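Local coordinates for DNA mismatch repair protein MutS (Thermus aquaticus, PDB 1EWQ), which takes part in DNA mismatch repair, binding mismatched DNA through its dimer and coupling this recognition to a weak ATPase activity, at residues P14-L17 against Q18-V21; F34-D38 against F39-F43; A47-L50 against A51-L54; L75-F78 against E79-E83. All coordinates share one frame; numbering follows the deposited sequence.

Contact 1 of 4, residues P14-L17 against Q18-V21. With nucleotides of chain B.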
# COMPACT_ATOMS: atom_id res chain seq x y z
N PRO C 14 -8.09 -19.53 34.46
CA PRO C 14 -9.54 -19.70 34.57
C PRO C 14 -10.02 -20.74 33.55
O PRO C 14 -9.39 -20.92 32.51
CB PRO C 14 -10.08 -18.31 34.27
CG PRO C 14 -9.00 -17.42 34.82
CD PRO C 14 -7.73 -18.10 34.35
N PRO C 15 -11.12 -21.45 33.84
CA PRO C 15 -11.66 -22.46 32.93
C PRO C 15 -11.77 -22.01 31.47
O PRO C 15 -11.31 -22.71 30.57
CB PRO C 15 -13.01 -22.79 33.54
CG PRO C 15 -12.73 -22.67 35.00
CD PRO C 15 -11.93 -21.38 35.07
N LEU C 16 -12.38 -20.84 31.25
CA LEU C 16 -12.54 -20.29 29.90
C LEU C 16 -11.20 -20.18 29.19
O LEU C 16 -11.05 -20.63 28.05
CB LEU C 16 -13.20 -18.91 29.95
CG LEU C 16 -13.47 -18.24 28.59
CD1 LEU C 16 -14.47 -19.07 27.81
CD2 LEU C 16 -13.99 -16.82 28.79
N LEU C 17 -10.23 -19.58 29.86
CA LEU C 17 -8.90 -19.41 29.29
C LEU C 17 -8.25 -20.75 28.97
O LEU C 17 -7.35 -20.83 28.14
CB LEU C 17 -8.02 -18.58 30.23
CG LEU C 17 -8.45 -17.11 30.33
CD1 LEU C 17 -7.56 -16.37 31.32
CD2 LEU C 17 -8.37 -16.47 28.94
N GLN C 18 -8.72 -21.80 29.63
CA GLN C 18 -8.20 -23.14 29.37
C GLN C 18 -8.79 -23.62 28.07
O GLN C 18 -8.07 -24.00 27.15
CB GLN C 18 -8.58 -24.10 30.50
CG GLN C 18 -7.49 -24.29 31.54
CD GLN C 18 -6.24 -24.91 30.95
OE1 GLN C 18 -6.29 -25.99 30.35
NE2 GLN C 18 -5.10 -24.24 31.12
N GLN C 19 -10.12 -23.61 28.00
CA GLN C 19 -10.85 -24.02 26.82
C GLN C 19 -10.25 -23.28 25.62
O GLN C 19 -10.12 -23.84 24.53
CB GLN C 19 -12.33 -23.67 26.98
CG GLN C 19 -13.21 -24.03 25.81
CD GLN C 19 -14.66 -23.67 26.05
OE1 GLN C 19 -14.99 -22.51 26.32
NE2 GLN C 19 -15.55 -24.66 25.96
N TYR C 20 -9.87 -22.03 25.85
CA TYR C 20 -9.28 -21.16 24.83
C TYR C 20 -7.88 -21.61 24.40
O TYR C 20 -7.62 -21.85 23.22
CB TYR C 20 -9.21 -19.72 25.35
CG TYR C 20 -8.27 -18.81 24.59
CD1 TYR C 20 -8.57 -18.39 23.29
CD2 TYR C 20 -7.08 -18.39 25.16
CE1 TYR C 20 -7.70 -17.56 22.58
CE2 TYR C 20 -6.20 -17.56 24.46
CZ TYR C 20 -6.52 -17.15 23.17
OH TYR C 20 -5.66 -16.33 22.48
N VAL C 21 -6.98 -21.69 25.38
CA VAL C 21 -5.60 -22.09 25.15
C VAL C 21 -5.47 -23.47 24.52
O VAL C 21 -4.56 -23.71 23.73
CB VAL C 21 -4.79 -22.03 26.48
CG1 VAL C 21 -3.44 -22.72 26.32
CG2 VAL C 21 -4.59 -20.58 26.90
P DT B 15 -14.29 -19.03 33.81
OP1 DT B 15 -13.00 -19.36 33.17
OP2 DT B 15 -15.17 -20.12 34.31
O5' DT B 15 -13.95 -18.04 35.01
C5' DT B 15 -14.90 -17.06 35.41
C4' DT B 15 -14.35 -16.24 36.55
O4' DT B 15 -15.42 -15.39 37.01
C3' DT B 15 -13.93 -17.06 37.75
O3' DT B 15 -12.91 -16.37 38.47
C2' DT B 15 -15.22 -17.18 38.55
C1' DT B 15 -15.96 -15.89 38.23
N1 DT B 15 -17.41 -16.06 38.02
C2 DT B 15 -18.24 -15.03 38.41
O2 DT B 15 -17.83 -14.01 38.94
N3 DT B 15 -19.57 -15.25 38.16
C4 DT B 15 -20.14 -16.36 37.56
O4 DT B 15 -21.36 -16.41 37.39
C5 DT B 15 -19.21 -17.40 37.18
C7 DT B 15 -19.73 -18.64 36.53
C6 DT B 15 -17.91 -17.20 37.43
P DC B 14 -19.81 -19.79 29.71
OP1 DC B 14 -19.03 -20.86 29.03
OP2 DC B 14 -21.06 -20.14 30.44
O5' DC B 14 -18.80 -19.03 30.68
C5' DC B 14 -17.64 -18.40 30.14
C4' DC B 14 -16.89 -17.65 31.22
O4' DC B 14 -17.71 -16.59 31.75
C3' DC B 14 -16.46 -18.50 32.41
O3' DC B 14 -15.14 -18.10 32.81
C2' DC B 14 -17.48 -18.14 33.48
C1' DC B 14 -17.76 -16.68 33.17
N1 DC B 14 -19.07 -16.15 33.63
C2 DC B 14 -19.09 -15.05 34.51
O2 DC B 14 -18.01 -14.58 34.90
N3 DC B 14 -20.28 -14.54 34.90
C4 DC B 14 -21.41 -15.08 34.46
N4 DC B 14 -22.56 -14.53 34.85
C5 DC B 14 -21.42 -16.21 33.59
C6 DC B 14 -20.24 -16.71 33.20

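Contact 2 of 4, residues F34-D38 against F39-F43. With nucleotides of chain A; nucleotides of chain B.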
# COMPACT_ATOMS: atom_id res chain seq x y z
N PHE C 34 -11.72 -16.67 19.39
CA PHE C 34 -12.47 -17.42 20.39
C PHE C 34 -13.79 -16.75 20.76
O PHE C 34 -13.81 -15.71 21.43
CB PHE C 34 -11.59 -17.57 21.63
CG PHE C 34 -12.05 -18.60 22.61
CD1 PHE C 34 -12.22 -19.93 22.21
CD2 PHE C 34 -12.25 -18.26 23.94
CE1 PHE C 34 -12.58 -20.91 23.14
CE2 PHE C 34 -12.60 -19.23 24.88
CZ PHE C 34 -12.77 -20.56 24.48
N GLN C 35 -14.89 -17.35 20.32
CA GLN C 35 -16.23 -16.83 20.59
C GLN C 35 -16.65 -16.93 22.06
O GLN C 35 -16.58 -18.00 22.67
CB GLN C 35 -17.24 -17.57 19.71
CG GLN C 35 -18.63 -17.79 20.31
CD GLN C 35 -19.52 -16.58 20.22
OE1 GLN C 35 -20.73 -16.70 19.97
NE2 GLN C 35 -18.94 -15.40 20.42
N VAL C 36 -17.09 -15.81 22.62
CA VAL C 36 -17.56 -15.75 24.00
C VAL C 36 -18.72 -14.76 23.97
O VAL C 36 -18.51 -13.55 24.04
CB VAL C 36 -16.48 -15.21 24.98
CG1 VAL C 36 -16.97 -15.34 26.42
CG2 VAL C 36 -15.18 -15.95 24.81
N GLY C 37 -19.94 -15.27 23.86
CA GLY C 37 -21.08 -14.38 23.78
C GLY C 37 -21.15 -13.74 22.41
O GLY C 37 -21.02 -14.42 21.39
N ASP C 38 -21.36 -12.42 22.36
CA ASP C 38 -21.44 -11.73 21.08
C ASP C 38 -20.11 -11.12 20.61
O ASP C 38 -20.10 -10.15 19.85
CB ASP C 38 -22.50 -10.63 21.15
CG ASP C 38 -23.87 -11.18 21.45
OD1 ASP C 38 -24.33 -12.09 20.73
OD2 ASP C 38 -24.49 -10.70 22.42
N PHE C 39 -19.01 -11.70 21.08
CA PHE C 39 -17.69 -11.22 20.70
C PHE C 39 -16.72 -12.37 20.41
O PHE C 39 -16.81 -13.43 21.02
CB PHE C 39 -17.07 -10.36 21.81
CG PHE C 39 -17.67 -8.99 21.93
CD1 PHE C 39 -18.91 -8.81 22.54
CD2 PHE C 39 -17.00 -7.87 21.44
CE1 PHE C 39 -19.47 -7.54 22.66
CE2 PHE C 39 -17.55 -6.59 21.55
CZ PHE C 39 -18.79 -6.43 22.17
N TYR C 40 -15.82 -12.14 19.46
CA TYR C 40 -14.77 -13.10 19.12
C TYR C 40 -13.57 -12.48 19.81
O TYR C 40 -13.11 -11.40 19.43
CB TYR C 40 -14.50 -13.13 17.61
CG TYR C 40 -15.38 -14.09 16.86
CD1 TYR C 40 -16.22 -13.64 15.85
CD2 TYR C 40 -15.35 -15.45 17.14
CE1 TYR C 40 -17.03 -14.52 15.14
CE2 TYR C 40 -16.15 -16.35 16.44
CZ TYR C 40 -16.99 -15.88 15.44
OH TYR C 40 -17.77 -16.76 14.73
N GLU C 41 -13.06 -13.15 20.84
CA GLU C 41 -11.95 -12.60 21.61
C GLU C 41 -10.62 -13.33 21.47
O GLU C 41 -10.56 -14.48 21.05
CB GLU C 41 -12.35 -12.54 23.09
CG GLU C 41 -13.84 -12.25 23.30
CD GLU C 41 -14.23 -12.21 24.77
OE1 GLU C 41 -13.77 -13.09 25.54
OE2 GLU C 41 -15.00 -11.31 25.15
N CYS C 42 -9.56 -12.61 21.83
CA CYS C 42 -8.20 -13.13 21.80
C CYS C 42 -7.58 -12.71 23.12
O CYS C 42 -7.92 -11.66 23.65
CB CYS C 42 -7.40 -12.51 20.65
SG CYS C 42 -7.98 -12.94 19.00
N PHE C 43 -6.67 -13.53 23.65
CA PHE C 43 -6.02 -13.22 24.91
C PHE C 43 -4.49 -13.27 24.78
O PHE C 43 -3.96 -13.67 23.75
CB PHE C 43 -6.49 -14.18 26.00
CG PHE C 43 -7.99 -14.28 26.12
CD1 PHE C 43 -8.69 -15.29 25.49
CD2 PHE C 43 -8.70 -13.33 26.86
CE1 PHE C 43 -10.08 -15.37 25.58
CE2 PHE C 43 -10.09 -13.40 26.95
CZ PHE C 43 -10.78 -14.42 26.32
P DT A 13 -13.51 -2.11 27.53
OP1 DT A 13 -12.34 -1.27 27.89
OP2 DT A 13 -14.88 -1.66 27.88
O5' DT A 13 -13.46 -2.40 25.97
C5' DT A 13 -13.80 -3.70 25.54
C4' DT A 13 -13.15 -4.02 24.23
O4' DT A 13 -13.21 -5.45 24.14
C3' DT A 13 -13.94 -3.49 23.03
O3' DT A 13 -13.08 -3.18 21.93
C2' DT A 13 -14.92 -4.61 22.73
C1' DT A 13 -14.26 -5.87 23.29
N1 DT A 13 -15.16 -6.73 24.10
C2 DT A 13 -14.83 -8.06 24.23
O2 DT A 13 -13.82 -8.54 23.75
N3 DT A 13 -15.72 -8.80 24.95
C4 DT A 13 -16.88 -8.36 25.55
O4 DT A 13 -17.60 -9.15 26.14
C5 DT A 13 -17.16 -6.95 25.40
C7 DT A 13 -18.37 -6.37 26.05
C6 DT A 13 -16.30 -6.22 24.69
P DC B 12 -27.94 -10.70 26.00
OP1 DC B 12 -28.57 -10.92 24.68
OP2 DC B 12 -28.75 -10.86 27.24
O5' DC B 12 -26.67 -11.66 26.07
C5' DC B 12 -25.85 -11.84 24.92
C4' DC B 12 -24.66 -12.70 25.25
O4' DC B 12 -23.76 -11.99 26.13
C3' DC B 12 -24.97 -14.03 25.93
O3' DC B 12 -24.09 -15.02 25.38
C2' DC B 12 -24.67 -13.76 27.39
C1' DC B 12 -23.55 -12.71 27.33
N1 DC B 12 -23.56 -11.72 28.43
C2 DC B 12 -22.34 -11.19 28.87
O2 DC B 12 -21.28 -11.62 28.40
N3 DC B 12 -22.35 -10.21 29.80
C4 DC B 12 -23.51 -9.79 30.32
N4 DC B 12 -23.46 -8.81 31.23
C5 DC B 12 -24.76 -10.35 29.92
C6 DC B 12 -24.74 -11.31 28.98
P DG A 14 -13.22 -1.75 21.20
OP1 DG A 14 -12.10 -1.62 20.23
OP2 DG A 14 -13.43 -0.70 22.22
O5' DG A 14 -14.57 -1.88 20.37
C5' DG A 14 -14.76 -2.92 19.42
C4' DG A 14 -16.19 -2.92 18.95
O4' DG A 14 -17.05 -3.37 20.03
C3' DG A 14 -16.71 -1.54 18.54
O3' DG A 14 -17.56 -1.68 17.40
C2' DG A 14 -17.47 -1.07 19.76
C1' DG A 14 -17.99 -2.36 20.38
N9 DG A 14 -18.07 -2.34 21.84
C8 DG A 14 -17.12 -1.84 22.70
N7 DG A 14 -17.45 -1.97 23.96
C5 DG A 14 -18.70 -2.59 23.93
C6 DG A 14 -19.55 -2.99 24.99
O6 DG A 14 -19.37 -2.88 26.21
N1 DG A 14 -20.71 -3.59 24.52
C2 DG A 14 -21.02 -3.78 23.19
N2 DG A 14 -22.18 -4.40 22.94
N3 DG A 14 -20.24 -3.39 22.19
C4 DG A 14 -19.10 -2.81 22.63

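Contact 3 of 4, residues A47-L50 against A51-L54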
# COMPACT_ATOMS: atom_id res chain seq x y z
N ALA C 47 -4.09 -11.33 21.82
CA ALA C 47 -5.00 -10.21 22.07
C ALA C 47 -4.26 -8.95 21.66
O ALA C 47 -4.86 -7.98 21.19
CB ALA C 47 -5.37 -10.15 23.55
N GLU C 48 -2.94 -8.97 21.85
CA GLU C 48 -2.10 -7.84 21.50
C GLU C 48 -2.06 -7.74 19.98
O GLU C 48 -2.25 -6.67 19.41
CB GLU C 48 -0.68 -8.05 22.05
CG GLU C 48 -0.66 -8.46 23.51
CD GLU C 48 0.75 -8.55 24.08
OE1 GLU C 48 1.61 -9.22 23.47
OE2 GLU C 48 0.99 -7.97 25.15
N ARG C 49 -1.81 -8.87 19.32
CA ARG C 49 -1.78 -8.92 17.87
C ARG C 49 -3.08 -8.35 17.31
O ARG C 49 -3.06 -7.39 16.54
CB ARG C 49 -1.64 -10.37 17.39
CG ARG C 49 -0.30 -11.02 17.67
CD ARG C 49 -0.35 -12.48 17.25
NE ARG C 49 0.97 -13.10 17.20
CZ ARG C 49 1.92 -12.76 16.33
NH1 ARG C 49 1.68 -11.80 15.43
NH2 ARG C 49 3.09 -13.38 16.35
N LEU C 50 -4.19 -8.96 17.70
CA LEU C 50 -5.52 -8.55 17.25
C LEU C 50 -5.78 -7.06 17.43
O LEU C 50 -6.22 -6.38 16.51
CB LEU C 50 -6.60 -9.33 18.00
CG LEU C 50 -8.05 -9.13 17.54
CD1 LEU C 50 -8.26 -9.78 16.18
CD2 LEU C 50 -9.01 -9.73 18.56
N ALA C 51 -5.50 -6.56 18.64
CA ALA C 51 -5.70 -5.16 18.98
C ALA C 51 -4.97 -4.21 18.04
O ALA C 51 -5.58 -3.27 17.51
CB ALA C 51 -5.25 -4.90 20.42
N ARG C 52 -3.69 -4.44 17.81
CA ARG C 52 -2.94 -3.55 16.93
C ARG C 52 -3.29 -3.77 15.46
O ARG C 52 -3.40 -2.82 14.69
CB ARG C 52 -1.43 -3.70 17.14
CG ARG C 52 -0.78 -4.87 16.44
CD ARG C 52 0.74 -4.72 16.52
NE ARG C 52 1.22 -4.72 17.90
CZ ARG C 52 1.45 -5.82 18.62
NH1 ARG C 52 1.26 -7.02 18.08
NH2 ARG C 52 1.88 -5.72 19.88
N ALA C 53 -3.47 -5.03 15.08
CA ALA C 53 -3.82 -5.37 13.71
C ALA C 53 -5.06 -4.62 13.25
O ALA C 53 -5.13 -4.15 12.11
CB ALA C 53 -4.03 -6.87 13.57
N LEU C 54 -6.05 -4.51 14.13
CA LEU C 54 -7.30 -3.83 13.80
C LEU C 54 -7.47 -2.51 14.53
O LEU C 54 -8.51 -1.86 14.41
CB LEU C 54 -8.48 -4.75 14.11
CG LEU C 54 -8.46 -6.11 13.39
CD1 LEU C 54 -9.63 -6.95 13.88
CD2 LEU C 54 -8.53 -5.89 11.88
O HOH W 1 2.58 -9.31 20.35

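Contact 4 of 4, residues L75-F78 against E79-E83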
# COMPACT_ATOMS: atom_id res chain seq x y z
N LEU C 75 -19.53 -10.23 16.99
CA LEU C 75 -19.84 -11.20 15.94
C LEU C 75 -20.60 -10.55 14.80
O LEU C 75 -20.59 -11.05 13.67
CB LEU C 75 -20.70 -12.35 16.47
CG LEU C 75 -20.28 -13.28 17.61
CD1 LEU C 75 -20.97 -14.61 17.40
CD2 LEU C 75 -18.78 -13.47 17.65
N ARG C 76 -21.26 -9.43 15.09
CA ARG C 76 -22.04 -8.71 14.08
C ARG C 76 -21.23 -8.42 12.82
O ARG C 76 -21.68 -8.69 11.71
CB ARG C 76 -22.56 -7.38 14.66
CG ARG C 76 -21.49 -6.29 14.81
CD ARG C 76 -22.06 -4.94 15.31
NE ARG C 76 -22.32 -4.92 16.75
CZ ARG C 76 -23.37 -5.49 17.34
NH1 ARG C 76 -24.29 -6.13 16.62
NH2 ARG C 76 -23.51 -5.40 18.66
N ALA C 77 -20.04 -7.86 13.01
CA ALA C 77 -19.18 -7.48 11.90
C ALA C 77 -18.00 -8.44 11.70
O ALA C 77 -16.91 -8.01 11.32
CB ALA C 77 -18.67 -6.06 12.12
N PHE C 78 -18.24 -9.73 11.93
CA PHE C 78 -17.19 -10.73 11.78
C PHE C 78 -16.51 -10.71 10.41
O PHE C 78 -15.31 -10.49 10.30
CB PHE C 78 -17.73 -12.14 12.04
CG PHE C 78 -16.80 -13.23 11.59
CD1 PHE C 78 -15.53 -13.35 12.14
CD2 PHE C 78 -17.19 -14.12 10.59
CE1 PHE C 78 -14.64 -14.33 11.69
CE2 PHE C 78 -16.31 -15.10 10.13
CZ PHE C 78 -15.04 -15.21 10.68
N GLU C 79 -17.29 -10.95 9.35
CA GLU C 79 -16.73 -10.97 8.00
C GLU C 79 -15.95 -9.70 7.66
O GLU C 79 -14.86 -9.78 7.09
CB GLU C 79 -17.84 -11.21 6.96
CG GLU C 79 -18.41 -12.63 6.97
CD GLU C 79 -19.33 -12.91 5.79
OE1 GLU C 79 -19.41 -12.07 4.88
OE2 GLU C 79 -19.97 -13.99 5.77
N ALA C 80 -16.48 -8.54 8.03
CA ALA C 80 -15.80 -7.28 7.74
C ALA C 80 -14.42 -7.25 8.38
O ALA C 80 -13.45 -6.82 7.75
CB ALA C 80 -16.63 -6.10 8.23
N TYR C 81 -14.33 -7.70 9.63
CA TYR C 81 -13.05 -7.73 10.34
C TYR C 81 -12.13 -8.79 9.74
O TYR C 81 -10.94 -8.56 9.58
CB TYR C 81 -13.28 -8.04 11.83
CG TYR C 81 -13.76 -6.88 12.67
CD1 TYR C 81 -12.94 -5.79 12.95
CD2 TYR C 81 -15.04 -6.89 13.24
CE1 TYR C 81 -13.37 -4.74 13.78
CE2 TYR C 81 -15.49 -5.85 14.06
CZ TYR C 81 -14.65 -4.79 14.33
OH TYR C 81 -15.08 -3.80 15.20
N ALA C 82 -12.70 -9.94 9.40
CA ALA C 82 -11.91 -11.02 8.81
C ALA C 82 -11.33 -10.53 7.48
O ALA C 82 -10.16 -10.78 7.19
CB ALA C 82 -12.78 -12.24 8.59
N GLU C 83 -12.16 -9.85 6.70
CA GLU C 83 -11.73 -9.32 5.41
C GLU C 83 -10.42 -8.56 5.62
O GLU C 83 -9.45 -8.76 4.89
CB GLU C 83 -12.80 -8.37 4.84
CG GLU C 83 -12.48 -7.79 3.44
CD GLU C 83 -13.54 -6.81 2.95
OE1 GLU C 83 -14.73 -7.20 2.84
OE2 GLU C 83 -13.19 -5.65 2.66

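Contact 1 of 4, residues P14-L17 against Q18-V21
Leu16 meets Gln19 one turn further along helix 15-26, and the same leucine lies against the DNA backbone. Its side chain can be followed outward. CB sits 3.3 Å from OP1 of DT15 of chain B and 3.5 Å from O3' of DC14 of chain B, at the junction of the two nucleotides. CG is anti to the backbone N (chi1 -179°), which swings the branch to the side of the carbonyl carbon, and there its two methyls part. CD2 packs on C4' of the DC14 sugar. CD1 lies near C5' of the same nucleotide and 3.8 Å from Gln19 OE1, where the two side chains cross at a slant. Gln19 is extended beyond CG; its NE2 is hydrogen-bonded to Val108 O, while OE1 is the atom turned to the leucine methyl. The main chain completes the turn. Pro14 is the N-cap, and Pro15 O accepts twice: from Gln19 N at 3.0 Å, nearly straight at 169°, and from Gln18 N, which stands above the carbonyl plane. Tyr20 N bonds to Leu16 O and Val21 N to Leu17 O in the regular helical pattern. The Leu16 amide, in the first turn, points out of the N-terminal end and gives a hydrogen bond to DT15 OP1 of chain B, 168° at the hydrogen and, at 2.5 Å, unusually short as modelled. A phosphate oxygen held by an amide at the helix start is consistent with backbone binding independent of base sequence; the helix start's partial positive charge would probably favour the anion.

Contact 2 of 4, residues F34-D38 against F39-F43
Val36 and Glu41 meet side chain to side chain on the face of the hairpin turned to the DNA, crossing at about a right angle, with Val36 CG2 3.3 Å from Glu41 OE1. The other carboxylate oxygen, OE2, accepts a nearly linear hydrogen bond (174°) from N3 of DT13 of chain A at 2.6 Å. OE1 is buried with no polar partner in the model. On this face Phe39 covers the same thymine: with CG anti to the carbonyl carbon (chi1 -74°), its ring lies against the base, C6 of DT13 3.4 Å above the ring plane and offset toward the rim, while DG14 of chain A meets the ring edge. Phe39 and Glu41 thus form the Phe-X-Glu motif of MutS mismatch recognition. An alanine in place of Phe39 would probably leave the thymine face uncovered and the base freer to tilt about its bond to Glu41.

Behind this first shell the backbone fixes both side chains. Phe34 and Glu41 are an antiparallel hydrogen-bonded pair, with Glu41 N to Phe34 O at 2.7 Å, and Val36 N reaches Phe39 O at 2.9 Å. On the other face Gln35 CB packs on Tyr40 CE2 at 3.7 Å. Phe34 CD2 touches the edge of the Phe43 ring. The hairpin lies mid-sheet: the backbone of Gln35 bonds to Ala95 of strand 92-97, that of Tyr40 to Ile73 of strand 67-74, and helix 15-26 covers Phe34 through Leu16, Gln19 and Leu23.

Contact 3 of 4, residues A47-L50 against A51-L54
Helix 44-54 follows directly on strand 39-43 in MutS domain I, and this contact is two successive turns of it, bonded from each residue to the fourth one on. Ala51 N donates to Ala47 O, Arg52 N to Glu48 O (171° at the hydrogen), Ala53 N to Arg49 O at 2.8 Å and Leu54 N to Leu50 O. The side chains divide by chemistry. On the buried side Leu50 CD1 and Leu54 CD1 touch methyl to methyl at 3.9 Å; Leu54 goes on to Tyr81, Arg84 and Leu85 of helix 78-87, and Leu50 and Ala51 rest on Ala71 of strand 67-74. On the outer side Arg52 folds back over the preceding turn. Its CG stands between the backbone N and the carbonyl carbon (chi1 81°), the chain bends again at chi3 (62°), and the guanidinium ends above Glu48 O, which lies 3.8 Å off its plane and toward the rim. NH1 is 3.6 Å from Arg49 CA and NH2 4.1 Å from Glu48 CB, so the group lies over the backbone of the preceding turn. The Glu48 carboxylate itself stays apart from Arg52 and pairs with Lys6 through OE2. One water links the two side chains: it donates to Glu48 OE1 at 3.3 Å and accepts weakly from Arg52 NH1, lying in the guanidinium plane at its edge. The opposite charges of Glu48 and Arg52 are therefore joined loosely, through solvent and at a distance, and probably add little beside the backbone bonds and the leucine packing that hold the turns.

Contact 4 of 4, residues L75-F78 against E79-E83
Ala82 CB pushes up as a small bump beneath one face of the Phe78 ring, with the nearest ring atom, CE1, at 4.2 Å. The phenylalanine is set there by its first torsion: CG lies anti to the backbone N (chi1 166°), which lays the ring beside the carbonyl carbon and over the following turn. Glu79 crosses its flank at about a right angle, CG 4.1 Å from Phe78 CD2, ring and carboxylate planes 71° apart; its OE1 is hydrogen-bonded to Ser125 OG. On the Tyr81 side of the turn, Ala77 CB fits against the ring, 3.7 Å from CE2, and also meets the Ala80 methyl at 4.4 Å.

This is the start of helix 78-87, with Ala77 at the N-cap after a short 3-10 turn, 75-76. Ala82 N reaches Phe78 O at 2.8 Å, nearly linear at 164°. Tyr81 N likewise bonds to Ala77 O, an oxygen whose position is less certain. Ala77, Ala80 and Ala82 offer only methyls to this contact.

Phe78 also packs on Leu33, Val94 and Leu116 of the sheet, and its ring meets that of Tyr40. A serine in place of Phe78 would probably open a gap between the helix and those strands and take from Ala82 CB the ring face it lies under. Where the turn faces the DNA, Arg76 packs on a sugar and Tyr81 on a phosphate.

From the N terminus the four contacts run in series, neither nesting nor crossing, all within MutS domain I. Contact 1 forms the first turns of helix 15-26; the chain then enters the hairpin, which contact 2 closes at its turn. The two touch where Tyr20 CB packs on Phe34 CE2 (3.5 Å) and Tyr20 OH probably bonds to Phe43 N (3.2 Å). Contact 3 lies along helix 44-54, held to the hairpin by Cys42 SG against Leu50 CD2 (3.4 Å). Contact 4 opens helix 78-87: Asp38 O probably bonds to Leu75 N (2.9 Å), and Leu54 CD1 lies 3.6 Å from Tyr81 CD1. Three helices are thereby tied to one central hairpin.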